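Local coordinates for cellulosomal scaffoldin adaptor protein B (Acetivibrio cellulolyticus, PDB 3BWZ) that serves as an adaptor scaffoldin of the cellulosome, represented here by a type II cohesin module, the kind of module that binds dockerins, at residues N75-A80 / N90-Y95. Residues are numbered along the deposited sequence; the frame is centred on the assembly and turned at random.
Sequences NLRQVA and NFSKAY
Gln78 and Lys93 face each other as a non-hydrogen-bonded pair of an antiparallel beta hairpin. Their side chains lie side by side and point the same way. Gln78 OE1 rests against the aliphatic part of the lysine, 3.4 Å from Lys93 CE. The lysine chain is fully extended, with CG anti to the backbone N (chi1 -172°). A water joins the two polar ends: it donates to Gln78 OE1 at 2.7 Å and accepts from Lys93 NZ. Lys93 is buried, and its ammonium group also bonds to Val113 O of strand 111-120.

Leu76 also reaches Lys93, and the two side chains cross obliquely. Leu76 CD2 is 4.2 Å from Lys93 CE. Leu76 CD1 reaches the Tyr95 ring obliquely, 3.8 Å from Tyr95 CD2. Further along the same face, Ala80 CB meets Phe91 CB at 3.8 Å. Phe91 CG sits between the backbone N and the carbonyl carbon (chi1 58°), and the ring extends away from Ala80.

Arg77, Val79, Ser92 and Ala94 occupy the opposite face. Ser92 OG is modelled in two positions. In one it lies near the edge of the Arg77 guanidinium and bonds weakly to Cys37 O.

Two pairs of backbone hydrogen bonds join Arg77 to Ala94 and Val79 to Ser92. The bond from Arg77 N to Ala94 O is almost straight (178° at the hydrogen). This is structural packing within the cohesin domain, a beta-sandwich fold. Strand 77-83 pairs here with strand 88-94, whose other edge bonds to strand 34-42 through Phe91 with Leu39 and Lys93 with Cys37. Phe91 packs on Leu39 and Met41 of that strand. Beyond the hairpin, Tyr95 bonds to Glu108 and meets Tyr101 of helix 98-104 edge-to-face.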
loop_
_atom_site.group_PDB
_atom_site.type_symbol
_atom_site.label_atom_id
_atom_site.label_comp_id
_atom_site.label_asym_id
_atom_site.label_seq_id
_atom_site.Cartn_x
_atom_site.Cartn_y
_atom_site.Cartn_z
ATOM N N ASN A 75 17.942 -6.385 -6.337
ATOM C CA ASN A 75 17.331 -7.707 -6.265
ATOM C C ASN A 75 16.005 -7.642 -5.489
ATOM O O ASN A 75 15.776 -8.420 -4.563
ATOM C CB ASN A 75 18.307 -8.708 -5.626
ATOM C CG ASN A 75 17.821 -10.133 -5.719
ATOM O OD1 ASN A 75 17.004 -10.468 -6.570
ATOM N ND2 ASN A 75 18.354 -10.984 -4.864
ATOM N N LEU A 76 15.147 -6.722 -5.890
ATOM C CA LEU A 76 13.849 -6.540 -5.261
ATOM C C LEU A 76 13.085 -7.845 -5.230
ATOM O O LEU A 76 12.941 -8.532 -6.241
ATOM C CB LEU A 76 13.005 -5.506 -6.043
ATOM C CG LEU A 76 11.664 -5.089 -5.385
ATOM C CD1 LEU A 76 11.954 -4.133 -4.275
ATOM C CD2 LEU A 76 10.708 -4.471 -6.404
ATOM N N ARG A 77 12.564 -8.168 -4.054
ATOM C CA ARG A 77 11.683 -9.323 -3.866
ATOM C C ARG A 77 10.267 -8.792 -3.681
ATOM O O ARG A 77 10.017 -7.935 -2.818
ATOM C CB ARG A 77 12.108 -10.143 -2.639
ATOM C CG ARG A 77 11.190 -11.306 -2.332
ATOM C CD ARG A 77 11.645 -12.177 -1.137
ATOM N NE ARG A 77 10.752 -13.329 -0.873
ATOM C CZ ARG A 77 9.667 -13.280 -0.091
ATOM N NH1 ARG A 77 9.300 -12.158 0.521
ATOM N NH2 ARG A 77 8.932 -14.353 0.079
ATOM N N GLN A 78 9.353 -9.297 -4.494
ATOM C CA GLN A 78 7.949 -8.886 -4.488
ATOM C C GLN A 78 7.077 -10.115 -4.504
ATOM O O GLN A 78 7.258 -10.982 -5.366
ATOM C CB GLN A 78 7.615 -8.108 -5.777
ATOM C CG GLN A 78 8.349 -6.848 -5.969
ATOM C CD GLN A 78 7.638 -5.976 -6.921
ATOM O OE1 GLN A 78 6.864 -5.122 -6.500
ATOM N NE2 GLN A 78 7.864 -6.177 -8.216
ATOM N N VAL A 79 6.140 -10.209 -3.570
ATOM C CA VAL A 79 5.166 -11.274 -3.593
ATOM C C VAL A 79 3.877 -10.769 -2.988
ATOM O O VAL A 79 3.890 -9.917 -2.090
ATOM C CB VAL A 79 5.667 -12.545 -2.906
ATOM C CG1 VAL A 79 5.826 -12.340 -1.472
ATOM C CG2 VAL A 79 4.753 -13.724 -3.215
ATOM N N ALA A 80 2.774 -11.296 -3.481
ATOM C CA ALA A 80 1.449 -10.940 -3.012
ATOM C C ALA A 80 0.576 -12.157 -2.880
ATOM O O ALA A 80 0.671 -13.093 -3.672
ATOM C CB ALA A 80 0.774 -9.917 -3.951
ATOM N N ASN A 90 -2.368 -8.779 0.731
ATOM C CA ASN A 90 -1.201 -8.951 1.612
ATOM C C ASN A 90 0.004 -9.053 0.690
ATOM O O ASN A 90 0.059 -9.944 -0.135
ATOM C CB ASN A 90 -1.409 -10.216 2.475
ATOM C CG ASN A 90 -0.295 -10.524 3.502
ATOM O OD1 ASN A 90 -0.575 -11.198 4.569
ATOM N ND2 ASN A 90 0.910 -10.302 3.161
ATOM N N PHE A 91 0.947 -8.128 0.801
ATOM C CA PHE A 91 2.073 -8.130 -0.099
ATOM C C PHE A 91 3.322 -7.639 0.584
ATOM O O PHE A 91 3.275 -6.922 1.578
ATOM C CB PHE A 91 1.780 -7.305 -1.367
ATOM C CG PHE A 91 1.405 -5.871 -1.093
ATOM C CD1 PHE A 91 2.355 -4.866 -1.068
ATOM C CD2 PHE A 91 0.067 -5.524 -0.859
ATOM C CE1 PHE A 91 1.982 -3.555 -0.792
ATOM C CE2 PHE A 91 -0.302 -4.217 -0.610
ATOM C CZ PHE A 91 0.671 -3.246 -0.595
ATOM N N SER A 92 4.453 -8.051 0.008
ATOM C CA SER A 92 5.765 -7.683 0.498
ATOM C C SER A 92 6.596 -7.185 -0.664
ATOM O O SER A 92 6.553 -7.777 -1.747
ATOM C CB SER A 92 6.464 -8.878 1.156
ATOM O OG SER A 92 7.690 -8.472 1.764
ATOM N N LYS A 93 7.367 -6.126 -0.426
ATOM C CA LYS A 93 8.214 -5.518 -1.428
ATOM C C LYS A 93 9.435 -5.008 -0.710
ATOM O O LYS A 93 9.317 -4.122 0.134
ATOM C CB LYS A 93 7.413 -4.353 -2.063
ATOM C CG LYS A 93 7.991 -3.686 -3.238
ATOM C CD LYS A 93 6.995 -2.691 -3.836
ATOM C CE LYS A 93 7.566 -2.077 -5.045
ATOM N NZ LYS A 93 6.570 -1.198 -5.657
ATOM N N ALA A 94 10.603 -5.552 -1.029
ATOM C CA ALA A 94 11.792 -5.240 -0.256
ATOM C C ALA A 94 13.061 -5.489 -1.039
ATOM O O ALA A 94 13.177 -6.456 -1.783
ATOM C CB ALA A 94 11.802 -6.029 1.061
ATOM N N TYR A 95 14.029 -4.622 -0.841
ATOM C CA TYR A 95 15.355 -4.862 -1.380
ATOM C C TYR A 95 16.049 -6.019 -0.666
ATOM O O TYR A 95 15.956 -6.152 0.544
ATOM C CB TYR A 95 16.212 -3.620 -1.259
ATOM C CG TYR A 95 15.794 -2.426 -2.106
ATOM C CD1 TYR A 95 16.008 -1.135 -1.645
ATOM C CD2 TYR A 95 15.272 -2.565 -3.396
ATOM C CE1 TYR A 95 15.719 -0.031 -2.434
ATOM C CE2 TYR A 95 14.983 -1.468 -4.164
ATOM C CZ TYR A 95 15.206 -0.215 -3.683
ATOM O OH TYR A 95 14.896 0.853 -4.497
HETATM O O HOH W 1 4.962 -3.176 -6.631
#